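Local coordinates for protein glutathione S-transferase (Sulfitobacter, PDB 4GF0) that binds glutathione and, judging by its family, probably catalyses the attack of the glutathione thiol on electrophilic substrates, at residues L6-T9 / I13-A16; A20-A25 / K203-L208; V31-D34 / A38-T41; K51-A56 / G116-K121; T66-L71 / D163-V168. All coordinates share one frame; numbering follows the deposited sequence.

Contact 1: L6-T9 / I13-A16. With GSH (glutathione), chain D.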
# COMPACT_ATOMS: atom_id res chain seq x y z
N LEU A 6 7.46 4.47 17.60
CA LEU A 6 6.32 4.33 16.71
C LEU A 6 5.30 5.39 17.04
O LEU A 6 4.80 5.45 18.16
CB LEU A 6 5.66 2.96 16.90
CG LEU A 6 4.38 2.76 16.08
CD1 LEU A 6 4.72 2.68 14.60
CD2 LEU A 6 3.68 1.48 16.54
N TYR A 7 4.97 6.22 16.05
CA TYR A 7 3.89 7.19 16.20
C TYR A 7 2.59 6.50 15.80
O TYR A 7 2.49 5.97 14.71
CB TYR A 7 4.17 8.41 15.32
CG TYR A 7 5.42 9.13 15.75
CD1 TYR A 7 6.67 8.73 15.30
CD2 TYR A 7 5.35 10.19 16.64
CE1 TYR A 7 7.82 9.39 15.72
CE2 TYR A 7 6.49 10.84 17.05
CZ TYR A 7 7.71 10.44 16.60
OH TYR A 7 8.84 11.11 17.02
N PHE A 8 1.62 6.52 16.70
CA PHE A 8 0.41 5.74 16.51
C PHE A 8 -0.78 6.47 17.10
O PHE A 8 -0.64 7.43 17.86
CB PHE A 8 0.54 4.39 17.22
CG PHE A 8 0.21 4.45 18.68
CD1 PHE A 8 1.15 4.91 19.60
CD2 PHE A 8 -1.05 4.08 19.15
CE1 PHE A 8 0.85 4.99 20.95
CE2 PHE A 8 -1.36 4.17 20.49
CZ PHE A 8 -0.41 4.62 21.40
N THR A 9 -1.97 5.98 16.78
CA THR A 9 -3.20 6.50 17.37
C THR A 9 -4.06 5.28 17.65
O THR A 9 -4.16 4.40 16.79
CB THR A 9 -3.91 7.43 16.38
OG1 THR A 9 -3.04 8.52 16.05
CG2 THR A 9 -5.21 7.97 16.97
N ILE A 13 -4.70 2.14 11.86
CA ILE A 13 -3.88 1.15 11.18
C ILE A 13 -2.46 1.07 11.74
O ILE A 13 -1.78 0.05 11.59
CB ILE A 13 -3.86 1.39 9.65
CG1 ILE A 13 -3.44 0.13 8.90
CG2 ILE A 13 -2.96 2.60 9.30
CD1 ILE A 13 -4.37 -1.06 9.19
N SER A 14 -2.00 2.14 12.39
CA SER A 14 -0.69 2.16 13.03
C SER A 14 -0.53 1.02 14.03
O SER A 14 0.59 0.58 14.31
CB SER A 14 -0.44 3.49 13.75
OG SER A 14 -1.49 3.78 14.67
N VAL A 15 -1.64 0.55 14.59
CA VAL A 15 -1.59 -0.52 15.58
C VAL A 15 -1.07 -1.82 14.98
O VAL A 15 -0.48 -2.65 15.69
CB VAL A 15 -2.96 -0.71 16.29
CG1 VAL A 15 -2.88 -1.78 17.36
CG2 VAL A 15 -3.42 0.61 16.92
N ALA A 16 -1.25 -2.00 13.67
CA ALA A 16 -0.73 -3.20 13.00
C ALA A 16 0.78 -3.27 13.15
O ALA A 16 1.36 -4.34 13.31
CB ALA A 16 -1.13 -3.21 11.52
N1 GSH D . -1.50 4.53 3.37
CA1 GSH D . -1.29 4.87 4.76
C1 GSH D . -0.72 3.69 5.49
O11 GSH D . 0.12 3.86 6.41
O12 GSH D . -1.09 2.52 5.19
CB1 GSH D . -2.61 5.22 5.42
CG1 GSH D . -2.28 6.01 6.69
CD1 GSH D . -3.57 6.62 7.25
OE1 GSH D . -4.39 7.16 6.50
N2 GSH D . -3.81 6.55 8.68
CA2 GSH D . -5.02 7.13 9.23
C2 GSH D . -4.71 8.56 9.58
O2 GSH D . -3.58 8.90 9.92
CB2 GSH D . -5.46 6.40 10.46
SG2 GSH D . -5.98 4.75 10.02
N3 GSH D . -5.74 9.59 9.51
CA3 GSH D . -5.39 10.96 9.88
C3 GSH D . -6.06 11.96 8.97
O31 GSH D . -6.53 11.59 7.85
O32 GSH D . -6.13 13.18 9.31
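The first beta-alpha turn of the thioredoxin-like N-terminal domain sets S14, near the start of helix 14-23, against F8, the last residue of strand 4-8, and T9 just beyond it. Serine suits the place because it is short enough to sit close to the backbone and still polar. Its OG accepts the amide of T9, with T9 N to S14 OG at 3.1 Å and a fairly straight N-H...O angle of 162°. The same hydroxyl is also hydrogen-bonded to T12 OG1, so this buried oxygen is gripped twice. With chi1 at 54°, OG stands between its own backbone N and carbonyl carbon, which turns it onto the strand; S14 OG comes within 3.3 Å of F8 CB. An alanine here would probably leave the T9 amide and the T12 hydroxyl without this shared partner and free the turn to shift. On the flanks, side-chain methyl groups rest against backbone carbonyls: L6 CD2 lies 3.9 Å from S14 O, and V15 CG2 lies 3.9 Å from T9 O. One residue earlier, I13 N approaches the glutathione sulfur SG2 to 3.4 Å, so the turn borders the thiol. F8 carries its ring away from S14 toward P30, R32 and M207, T9 OG1 reaches V33 O beside strand 28-32, and I13 and A16 meet helix 162-170, placing the turn between the sheet and that helix.

Contact 2: A20-A25 / K203-L208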
# COMPACT_ATOMS: atom_id res chain seq x y z
N ALA A 20 3.20 -6.11 15.09
CA ALA A 20 4.35 -6.77 14.49
C ALA A 20 5.61 -6.61 15.33
O ALA A 20 6.40 -7.56 15.46
CB ALA A 20 4.59 -6.26 13.08
N ILE A 21 5.80 -5.43 15.91
CA ILE A 21 6.97 -5.20 16.74
C ILE A 21 6.91 -6.09 17.97
O ILE A 21 7.93 -6.64 18.40
CB ILE A 21 7.11 -3.72 17.16
CG1 ILE A 21 7.31 -2.86 15.91
CG2 ILE A 21 8.34 -3.56 18.05
CD1 ILE A 21 7.25 -1.35 16.16
N GLU A 22 5.72 -6.26 18.54
CA GLU A 22 5.55 -7.17 19.66
C GLU A 22 5.86 -8.61 19.27
O GLU A 22 6.49 -9.35 20.03
CB GLU A 22 4.12 -7.09 20.22
CG GLU A 22 3.71 -5.71 20.73
CD GLU A 22 4.26 -5.38 22.10
OE1 GLU A 22 4.95 -6.23 22.71
OE2 GLU A 22 3.99 -4.25 22.59
N GLU A 23 5.41 -9.02 18.09
CA GLU A 23 5.67 -10.38 17.61
C GLU A 23 7.17 -10.58 17.45
O GLU A 23 7.68 -11.68 17.67
CB GLU A 23 4.98 -10.65 16.26
CG GLU A 23 3.48 -10.79 16.33
CD GLU A 23 3.05 -12.15 16.87
OE1 GLU A 23 3.82 -13.13 16.74
OE2 GLU A 23 1.93 -12.24 17.44
N ALA A 24 7.87 -9.52 17.07
CA ALA A 24 9.32 -9.56 16.84
C ALA A 24 10.12 -9.55 18.15
O ALA A 24 11.35 -9.70 18.13
CB ALA A 24 9.74 -8.39 15.97
N ALA A 25 9.41 -9.36 19.26
CA ALA A 25 10.01 -9.26 20.59
C ALA A 25 11.04 -8.13 20.67
O ALA A 25 12.06 -8.27 21.34
CB ALA A 25 10.65 -10.60 20.99
N LYS A 203 -3.13 -4.00 23.50
CA LYS A 203 -4.31 -3.63 24.27
C LYS A 203 -3.90 -3.09 25.63
O LYS A 203 -4.46 -2.09 26.11
CB LYS A 203 -5.24 -4.83 24.47
CG LYS A 203 -6.19 -5.10 23.32
CD LYS A 203 -7.12 -6.26 23.64
CE LYS A 203 -8.00 -6.61 22.44
NZ LYS A 203 -8.68 -7.92 22.64
N ASP A 204 -2.92 -3.74 26.25
CA ASP A 204 -2.43 -3.32 27.56
C ASP A 204 -1.80 -1.94 27.48
O ASP A 204 -1.73 -1.22 28.47
CB ASP A 204 -1.42 -4.33 28.11
CG ASP A 204 -2.07 -5.60 28.62
OD1 ASP A 204 -3.26 -5.56 29.00
OD2 ASP A 204 -1.39 -6.65 28.65
N LYS A 205 -1.33 -1.57 26.29
CA LYS A 205 -0.69 -0.28 26.08
C LYS A 205 -1.70 0.78 25.63
O LYS A 205 -1.31 1.90 25.28
CB LYS A 205 0.45 -0.40 25.06
CG LYS A 205 1.64 -1.19 25.58
CD LYS A 205 2.77 -1.24 24.56
CE LYS A 205 4.07 -1.67 25.23
NZ LYS A 205 4.48 -3.06 24.90
N GLY A 206 -2.97 0.41 25.63
CA GLY A 206 -4.06 1.31 25.31
C GLY A 206 -4.24 1.60 23.83
O GLY A 206 -4.72 2.68 23.45
N MET A 207 -3.87 0.65 22.98
CA MET A 207 -3.89 0.89 21.53
C MET A 207 -5.15 0.40 20.84
O MET A 207 -5.42 0.78 19.69
CB MET A 207 -2.68 0.23 20.87
CG MET A 207 -1.37 0.68 21.44
SD MET A 207 -0.03 0.11 20.36
CE MET A 207 1.36 0.84 21.21
N LEU A 208 -5.91 -0.46 21.51
CA LEU A 208 -7.15 -0.98 20.93
C LEU A 208 -8.35 -0.72 21.85
O LEU A 208 -8.81 -1.62 22.55
CB LEU A 208 -7.04 -2.47 20.61
CG LEU A 208 -6.21 -2.85 19.37
CD1 LEU A 208 -6.25 -4.35 19.13
CD2 LEU A 208 -6.71 -2.11 18.14
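E22 and K205 meet in a salt bridge at the surface, with K205 NZ 2.6 Å from E22 OE2. The ammonium takes the syn lone pair of OE2, on the side of the other oxygen, yet it favours one oxygen clearly, since E22 OE1 stays 3.9 Å from K205 NZ. The two chains arrive from opposite directions: the CA atoms of E22 and K205 are 11.3 Å apart, a distance that long, flexible side chains can bridge. K205 runs extended to CE and turns only at its last bond (chi4 107°), a skewed value that swings NZ onto the carboxylate. E22 OE2 has a second partner in Y28 OH, which ties strand 28-32 to the same oxygen and probably steadies the carboxylate.

Outward from the charges the contact is thin. The methylenes of K205 pass E22 OE2, with K205 CE at 3.7 Å, and the K205 side chain touches Y28, while E22 leans on S198, A201 and V202 of helix 197-204. Nearby, M207 packs against Y28, P30 and V202 with its flexible thioether. Both segments end a helix in a Schellman motif. In the first, A25 takes positive phi; in the second, G206 does so more readily as a glycine, with G206 N 2.9 Å from K203 O. The ion pair joins two such helix ends where the C-terminal tail, its M207 backbone bonded to G11, returns to the N-terminal thioredoxin-like domain.

Contact 3: V31-D34 / A38-T41. With GSH (glutathione), chain D.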
# COMPACT_ATOMS: atom_id res chain seq x y z
N VAL A 31 4.45 6.50 20.70
CA VAL A 31 4.07 7.89 20.90
C VAL A 31 2.68 8.10 20.36
O VAL A 31 2.44 7.92 19.17
CB VAL A 31 5.02 8.85 20.18
CG1 VAL A 31 4.52 10.30 20.33
CG2 VAL A 31 6.42 8.70 20.72
N ARG A 32 1.76 8.50 21.23
CA ARG A 32 0.38 8.69 20.81
C ARG A 32 0.18 10.02 20.09
O ARG A 32 0.62 11.07 20.58
CB ARG A 32 -0.58 8.56 22.00
CG ARG A 32 -2.05 8.69 21.62
CD ARG A 32 -2.97 8.20 22.73
NE ARG A 32 -2.86 9.01 23.94
CZ ARG A 32 -3.49 10.16 24.13
NH1 ARG A 32 -4.27 10.66 23.18
NH2 ARG A 32 -3.34 10.82 25.27
N VAL A 33 -0.45 9.98 18.92
CA VAL A 33 -0.79 11.18 18.18
C VAL A 33 -2.29 11.38 18.34
O VAL A 33 -3.08 10.51 18.00
CB VAL A 33 -0.43 11.03 16.69
CG1 VAL A 33 -0.83 12.28 15.92
CG2 VAL A 33 1.06 10.75 16.54
N ASP A 34 -2.68 12.53 18.90
CA ASP A 34 -4.06 12.76 19.32
C ASP A 34 -4.94 13.37 18.21
O ASP A 34 -4.85 14.56 17.92
CB ASP A 34 -4.06 13.67 20.55
CG ASP A 34 -5.42 13.77 21.21
OD1 ASP A 34 -6.33 12.99 20.87
OD2 ASP A 34 -5.57 14.64 22.10
N ALA A 38 -6.54 17.11 16.35
CA ALA A 38 -5.94 17.12 15.02
C ALA A 38 -4.43 17.35 15.08
O ALA A 38 -3.86 18.05 14.24
CB ALA A 38 -6.61 18.19 14.14
N GLU A 39 -3.79 16.73 16.06
CA GLU A 39 -2.34 16.84 16.21
C GLU A 39 -1.61 16.39 14.96
O GLU A 39 -0.54 16.91 14.63
CB GLU A 39 -1.85 16.02 17.41
CG GLU A 39 -0.35 16.14 17.65
CD GLU A 39 0.13 15.30 18.82
OE1 GLU A 39 -0.69 14.58 19.43
OE2 GLU A 39 1.35 15.37 19.14
N GLN A 40 -2.17 15.41 14.25
CA GLN A 40 -1.53 14.89 13.05
C GLN A 40 -1.50 15.90 11.89
O GLN A 40 -0.77 15.71 10.92
CB GLN A 40 -2.19 13.58 12.61
CG GLN A 40 -3.52 13.74 11.84
CD GLN A 40 -4.72 13.96 12.75
OE1 GLN A 40 -4.58 14.25 13.94
NE2 GLN A 40 -5.93 13.83 12.17
N THR A 41 -2.29 16.96 12.01
CA THR A 41 -2.41 17.97 10.94
C THR A 41 -1.56 19.21 11.21
O THR A 41 -1.52 20.13 10.39
CB THR A 41 -3.87 18.44 10.77
OG1 THR A 41 -4.23 19.27 11.88
CG2 THR A 41 -4.82 17.25 10.70
N1 GSH D . -1.50 4.53 3.37
CA1 GSH D . -1.29 4.87 4.76
C1 GSH D . -0.72 3.69 5.49
O11 GSH D . 0.12 3.86 6.41
O12 GSH D . -1.09 2.52 5.19
CB1 GSH D . -2.61 5.22 5.42
CG1 GSH D . -2.28 6.01 6.69
CD1 GSH D . -3.57 6.62 7.25
OE1 GSH D . -4.39 7.16 6.50
N2 GSH D . -3.81 6.55 8.68
CA2 GSH D . -5.02 7.13 9.23
C2 GSH D . -4.71 8.56 9.58
O2 GSH D . -3.58 8.90 9.92
CB2 GSH D . -5.46 6.40 10.46
SG2 GSH D . -5.98 4.75 10.02
N3 GSH D . -5.74 9.59 9.51
CA3 GSH D . -5.39 10.96 9.88
C3 GSH D . -6.06 11.96 8.97
O31 GSH D . -6.53 11.59 7.85
O32 GSH D . -6.13 13.18 9.31
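The carboxylate of E39 is met at OE1 by the amide of D34, which comes from the anti side and somewhat out of the carboxylate plane. The bond is nearly linear, with D34 N to E39 OE1 at 2.9 Å and 176°. In the other flat group, the guanidinium of R32 turns an edge toward D34, but R32 NH1 is 3.9 Å from D34 OD1, a long salt bridge; D34 OD1 also accepts the amide of A36. A return bond closes the turn, E39 N lying 3.0 Å from D34 O. E39 can reach across because its chain is fully extended, CG anti to the backbone N (chi1 -178°), glutamate having the length for this span. An alanine in place of E39 would probably leave the D34 amide without its acceptor, the backbone bond from E39 N to D34 O alone still hydrogen-bonding the two segments. Alongside, V33 CG1 packs 3.8 Å from Q40 CB, the two side chains crossing at about a right angle. Q40 then points its amide nitrogen at the ligand: Q40 NE2 gives a straight bond of 2.9 Å and 179° to the glycyl carboxylate oxygen O32 of glutathione. A neutral donor thus grips one oxygen of a charged end, whose other oxygen is bonded by R118, while the E39 and D34 bonds fix the turn that presents it.

Contact 4: K51-A56 / G116-K121. With GSH (glutathione), chain D.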
# COMPACT_ATOMS: atom_id res chain seq x y z
N LYS A 51 2.84 13.81 5.35
CA LYS A 51 1.53 13.33 4.90
C LYS A 51 0.46 13.44 5.99
O LYS A 51 -0.74 13.33 5.71
CB LYS A 51 1.63 11.88 4.39
CG LYS A 51 2.42 11.78 3.09
CD LYS A 51 2.63 10.34 2.66
CE LYS A 51 3.71 9.66 3.49
NZ LYS A 51 3.99 8.29 2.94
N GLY A 52 0.89 13.65 7.23
CA GLY A 52 -0.04 13.89 8.33
C GLY A 52 -0.83 12.66 8.71
O GLY A 52 -2.01 12.76 9.08
N ARG A 53 -0.20 11.49 8.61
CA ARG A 53 -0.87 10.23 8.93
C ARG A 53 -0.07 9.45 9.93
O ARG A 53 1.14 9.66 10.07
CB ARG A 53 -1.04 9.35 7.68
CG ARG A 53 -1.57 10.05 6.45
CD ARG A 53 -3.04 10.44 6.57
NE ARG A 53 -3.48 11.04 5.31
CZ ARG A 53 -3.79 10.33 4.23
NH1 ARG A 53 -3.73 9.00 4.28
NH2 ARG A 53 -4.16 10.94 3.11
N VAL A 54 -0.73 8.52 10.62
CA VAL A 54 -0.02 7.50 11.38
C VAL A 54 -0.25 6.17 10.64
O VAL A 54 -1.28 5.99 10.00
CB VAL A 54 -0.51 7.41 12.86
CG1 VAL A 54 -0.18 8.70 13.60
CG2 VAL A 54 -2.02 7.15 12.90
N PRO A 55 0.71 5.24 10.71
CA PRO A 55 1.95 5.24 11.50
C PRO A 55 3.11 6.00 10.87
O PRO A 55 3.16 6.22 9.66
CB PRO A 55 2.32 3.76 11.54
CG PRO A 55 1.82 3.24 10.19
CD PRO A 55 0.51 3.96 10.01
N ALA A 56 4.07 6.37 11.72
CA ALA A 56 5.41 6.72 11.27
C ALA A 56 6.34 6.02 12.24
O ALA A 56 6.00 5.83 13.41
CB ALA A 56 5.62 8.24 11.29
N GLY A 116 -13.73 11.81 3.61
CA GLY A 116 -14.26 12.11 2.29
C GLY A 116 -13.66 13.37 1.69
O GLY A 116 -13.55 13.49 0.47
N SER A 117 -13.24 14.30 2.55
CA SER A 117 -12.66 15.56 2.09
C SER A 117 -11.33 15.40 1.36
O SER A 117 -10.82 16.35 0.76
CB SER A 117 -12.52 16.54 3.26
OG SER A 117 -11.66 16.01 4.25
N ARG A 118 -10.74 14.21 1.43
CA ARG A 118 -9.55 13.91 0.62
C ARG A 118 -9.84 13.97 -0.88
O ARG A 118 -8.94 14.26 -1.67
CB ARG A 118 -9.00 12.53 0.97
CG ARG A 118 -8.39 12.45 2.34
CD ARG A 118 -7.83 11.06 2.58
NE ARG A 118 -7.40 10.87 3.96
CZ ARG A 118 -7.12 9.69 4.49
NH1 ARG A 118 -7.22 8.59 3.74
NH2 ARG A 118 -6.74 9.60 5.76
N TRP A 119 -11.08 13.70 -1.28
CA TRP A 119 -11.37 13.50 -2.69
C TRP A 119 -12.54 14.34 -3.20
O TRP A 119 -12.82 14.35 -4.39
CB TRP A 119 -11.65 12.02 -2.98
CG TRP A 119 -10.57 11.11 -2.52
CD1 TRP A 119 -9.36 10.92 -3.12
CD2 TRP A 119 -10.59 10.27 -1.36
NE1 TRP A 119 -8.62 10.01 -2.39
CE2 TRP A 119 -9.35 9.59 -1.31
CE3 TRP A 119 -11.53 10.02 -0.35
CZ2 TRP A 119 -9.03 8.68 -0.29
CZ3 TRP A 119 -11.21 9.12 0.65
CH2 TRP A 119 -9.97 8.46 0.67
N ALA A 120 -13.23 15.01 -2.29
CA ALA A 120 -14.42 15.81 -2.62
C ALA A 120 -14.52 17.02 -1.72
O ALA A 120 -13.85 17.08 -0.69
CB ALA A 120 -15.69 14.96 -2.50
N LYS A 121 -15.37 17.98 -2.09
CA LYS A 121 -15.50 19.21 -1.34
C LYS A 121 -16.90 19.43 -0.76
O LYS A 121 -17.06 20.12 0.24
CB LYS A 121 -15.11 20.41 -2.20
CG LYS A 121 -13.63 20.76 -2.11
CD LYS A 121 -13.21 21.69 -3.24
CE LYS A 121 -11.70 21.95 -3.21
NZ LYS A 121 -11.29 22.90 -2.14
N1 GSH D . -1.50 4.53 3.37
CA1 GSH D . -1.29 4.87 4.76
C1 GSH D . -0.72 3.69 5.49
O11 GSH D . 0.12 3.86 6.41
O12 GSH D . -1.09 2.52 5.19
CB1 GSH D . -2.61 5.22 5.42
CG1 GSH D . -2.28 6.01 6.69
CD1 GSH D . -3.57 6.62 7.25
OE1 GSH D . -4.39 7.16 6.50
N2 GSH D . -3.81 6.55 8.68
CA2 GSH D . -5.02 7.13 9.23
C2 GSH D . -4.71 8.56 9.58
O2 GSH D . -3.58 8.90 9.92
CB2 GSH D . -5.46 6.40 10.46
SG2 GSH D . -5.98 4.75 10.02
N3 GSH D . -5.74 9.59 9.51
CA3 GSH D . -5.39 10.96 9.88
C3 GSH D . -6.06 11.96 8.97
O31 GSH D . -6.53 11.59 7.85
O32 GSH D . -6.13 13.18 9.31
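R53 and R118, which supply the whole of this contact, stack their guanidinium groups beside the cis-proline loop of the glutathione site. The centres lie 3.4 Å apart and the planes are tilted by only 4°, with the side chains arriving from opposite directions. R118 reaches in extended from CG to NE, while R53 bends at chi2 (-70°). Such a pair of like charges is at home here because the tripeptide sets a carbonyl oxygen at the edge of R53 and a carboxylate oxygen at the edge of R118. R53 NH1 is 3.0 Å from OE1 of the gamma-glutamyl amide, and R118 NH2 is 2.9 Å from the glycyl carboxylate O31, with only a weak bond to OE1. Arginine suits both positions, giving a flat face for stacking and N-H donors at its rim.

Next to R53, V54 binds the ligand through its backbone, before the cis peptide bond to P55: V54 N lies 3.0 Å from GSH O2, and V54 O accepts GSH N2 at 2.9 Å. R53 O in turn is held by Y45 and N49. Across the subunit boundary, K121 N bonds D128 of the second subunit. R118 CB rests over the centre of the W119 ring face, 3.6 Å above its plane.

Contact 5: T66-L71 / D163-V168. With GSH (glutathione), chain D.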
# COMPACT_ATOMS: atom_id res chain seq x y z
N THR A 66 7.49 5.79 6.69
CA THR A 66 6.02 5.82 6.67
C THR A 66 5.48 4.71 5.80
O THR A 66 6.23 4.08 5.04
CB THR A 66 5.47 7.14 6.12
OG1 THR A 66 5.91 7.31 4.76
CG2 THR A 66 5.95 8.32 6.96
N GLU A 67 4.15 4.52 5.90
CA GLU A 67 3.34 3.53 5.17
C GLU A 67 3.34 2.17 5.86
O GLU A 67 4.35 1.48 5.90
CB GLU A 67 3.71 3.38 3.69
CG GLU A 67 3.58 4.67 2.87
CD GLU A 67 2.14 5.13 2.70
OE1 GLU A 67 1.20 4.30 2.78
OE2 GLU A 67 1.94 6.35 2.46
N THR A 68 2.18 1.81 6.39
CA THR A 68 2.05 0.60 7.19
C THR A 68 2.75 -0.62 6.56
O THR A 68 3.53 -1.30 7.23
CB THR A 68 0.57 0.30 7.43
OG1 THR A 68 -0.02 1.40 8.13
CG2 THR A 68 0.38 -0.98 8.26
N GLY A 69 2.49 -0.89 5.29
CA GLY A 69 3.03 -2.09 4.67
C GLY A 69 4.55 -2.07 4.63
O GLY A 69 5.20 -3.11 4.78
N ALA A 70 5.12 -0.89 4.40
CA ALA A 70 6.57 -0.74 4.36
C ALA A 70 7.16 -0.96 5.75
O ALA A 70 8.20 -1.60 5.91
CB ALA A 70 6.95 0.65 3.82
N LEU A 71 6.48 -0.44 6.77
CA LEU A 71 6.95 -0.60 8.15
C LEU A 71 6.88 -2.05 8.59
O LEU A 71 7.73 -2.51 9.34
CB LEU A 71 6.10 0.23 9.11
CG LEU A 71 6.10 1.74 8.88
CD1 LEU A 71 5.48 2.48 10.06
CD2 LEU A 71 7.49 2.20 8.65
N ASP A 163 -1.24 -10.74 8.74
CA ASP A 163 -2.20 -10.94 9.83
C ASP A 163 -2.43 -9.72 10.74
O ASP A 163 -3.58 -9.38 10.99
CB ASP A 163 -1.86 -12.22 10.60
CG ASP A 163 -1.93 -13.44 9.72
OD1 ASP A 163 -3.02 -13.67 9.14
OD2 ASP A 163 -0.91 -14.16 9.58
N PRO A 164 -1.36 -9.07 11.23
CA PRO A 164 -1.64 -7.85 12.01
C PRO A 164 -2.37 -6.80 11.18
O PRO A 164 -3.25 -6.11 11.68
CB PRO A 164 -0.25 -7.32 12.34
CG PRO A 164 0.61 -8.54 12.36
CD PRO A 164 0.07 -9.41 11.27
N TYR A 165 -1.97 -6.68 9.92
CA TYR A 165 -2.60 -5.76 8.99
C TYR A 165 -4.08 -6.08 8.85
O TYR A 165 -4.94 -5.20 9.01
CB TYR A 165 -1.88 -5.83 7.63
CG TYR A 165 -1.90 -4.56 6.81
CD1 TYR A 165 -2.92 -3.62 6.96
CD2 TYR A 165 -0.91 -4.31 5.88
CE1 TYR A 165 -2.94 -2.45 6.19
CE2 TYR A 165 -0.91 -3.16 5.12
CZ TYR A 165 -1.92 -2.23 5.27
OH TYR A 165 -1.90 -1.10 4.49
N LEU A 166 -4.40 -7.35 8.59
CA LEU A 166 -5.80 -7.75 8.38
C LEU A 166 -6.60 -7.60 9.66
O LEU A 166 -7.75 -7.18 9.64
CB LEU A 166 -5.89 -9.19 7.88
CG LEU A 166 -7.30 -9.70 7.61
CD1 LEU A 166 -7.95 -8.90 6.48
CD2 LEU A 166 -7.24 -11.19 7.28
N PHE A 167 -5.99 -7.93 10.79
CA PHE A 167 -6.68 -7.84 12.07
C PHE A 167 -7.16 -6.41 12.36
O PHE A 167 -8.32 -6.20 12.73
CB PHE A 167 -5.75 -8.31 13.19
CG PHE A 167 -6.35 -8.16 14.55
CD1 PHE A 167 -7.41 -8.96 14.94
CD2 PHE A 167 -5.84 -7.24 15.44
CE1 PHE A 167 -7.97 -8.83 16.22
CE2 PHE A 167 -6.39 -7.10 16.72
CZ PHE A 167 -7.45 -7.90 17.10
N VAL A 168 -6.27 -5.44 12.22
CA VAL A 168 -6.65 -4.07 12.53
C VAL A 168 -7.73 -3.56 11.58
O VAL A 168 -8.66 -2.86 11.99
CB VAL A 168 -5.42 -3.13 12.56
CG1 VAL A 168 -5.88 -1.69 12.73
CG2 VAL A 168 -4.50 -3.53 13.71
N1 GSH D . -1.50 4.53 3.37
CA1 GSH D . -1.29 4.87 4.76
C1 GSH D . -0.72 3.69 5.49
O11 GSH D . 0.12 3.86 6.41
O12 GSH D . -1.09 2.52 5.19
CB1 GSH D . -2.61 5.22 5.42
CG1 GSH D . -2.28 6.01 6.69
CD1 GSH D . -3.57 6.62 7.25
OE1 GSH D . -4.39 7.16 6.50
N2 GSH D . -3.81 6.55 8.68
CA2 GSH D . -5.02 7.13 9.23
C2 GSH D . -4.71 8.56 9.58
O2 GSH D . -3.58 8.90 9.92
CB2 GSH D . -5.46 6.40 10.46
SG2 GSH D . -5.98 4.75 10.02
N3 GSH D . -5.74 9.59 9.51
CA3 GSH D . -5.39 10.96 9.88
C3 GSH D . -6.06 11.96 8.97
O31 GSH D . -6.53 11.59 7.85
O32 GSH D . -6.13 13.18 9.31
O HOH W 1 0.51 0.47 3.76
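T68 lays its methyl on the face of the Y165 ring, a CH-pi contact in which T68 CG2 is 4.0 Å from the ring centroid and 12° off the normal. The rest of T68 serves glutathione. With chi1 near -60°, OG1 sits beside its backbone N while CG2 is turned to the tyrosine, so one small branched residue faces two ways. T68 N lies 2.9 Å from O11 of the gamma-glutamyl carboxylate, and T68 OG1 gives the same O11 a second bond at 3.0 Å. The other oxygen is reached through a water, which donates to GSH O12 at 3.0 Å, accepts from G69 N at 2.8 Å, and is bonded to Y165 OH at 3.0 Å. Tyrosine fits here by offering a face to the methyl and a hydroxyl to the water.

At the N-cap of helix 68-78, E67 takes the ligand's amino group, with E67 OE1 2.8 Å from GSH N1. Its positive phi of 85° is unusual for a residue other than glycine, as is known for the corresponding residue in many glutathione transferases. Further out, K51 pairs with E67 OE2, and S97 of the second subunit bonds T66 O. The Y165 ring is backed by M99, L102 and A103 of helix 89-111, and I13 packs on both T68 and Y165. The ligand's zwitterionic end is thus matched group by group: its ammonium meets a carboxylate, and its carboxylate meets the T68 amide directly and the G69 amide through the water, at the N-terminus of a helix whose dipole would probably stabilise the negative charge.

Overall arrangement
Contacts 1 and 3 belong to the beta-alpha-beta unit at the start of the chain and its following turn, their strands 4-8 and 28-32 being neighbours in the sheet; they come in series. Contact 2, 10 Å from contact 1 between centres, shares helix 14-23 with it and lies where the end of the modelled chain comes back to the N-terminal domain, so contacts 3, 4 and 5 fall within the span of sequence it encloses. Contacts 4 and 5, with centres 17 Å apart, interleave along the chain, each joining the thioredoxin-like domain to the helical part. Contacts 1, 3, 4 and 5 all touch the same glutathione, which therefore lies where both domains meet, and contacts 4 and 5 also reach the second subunit.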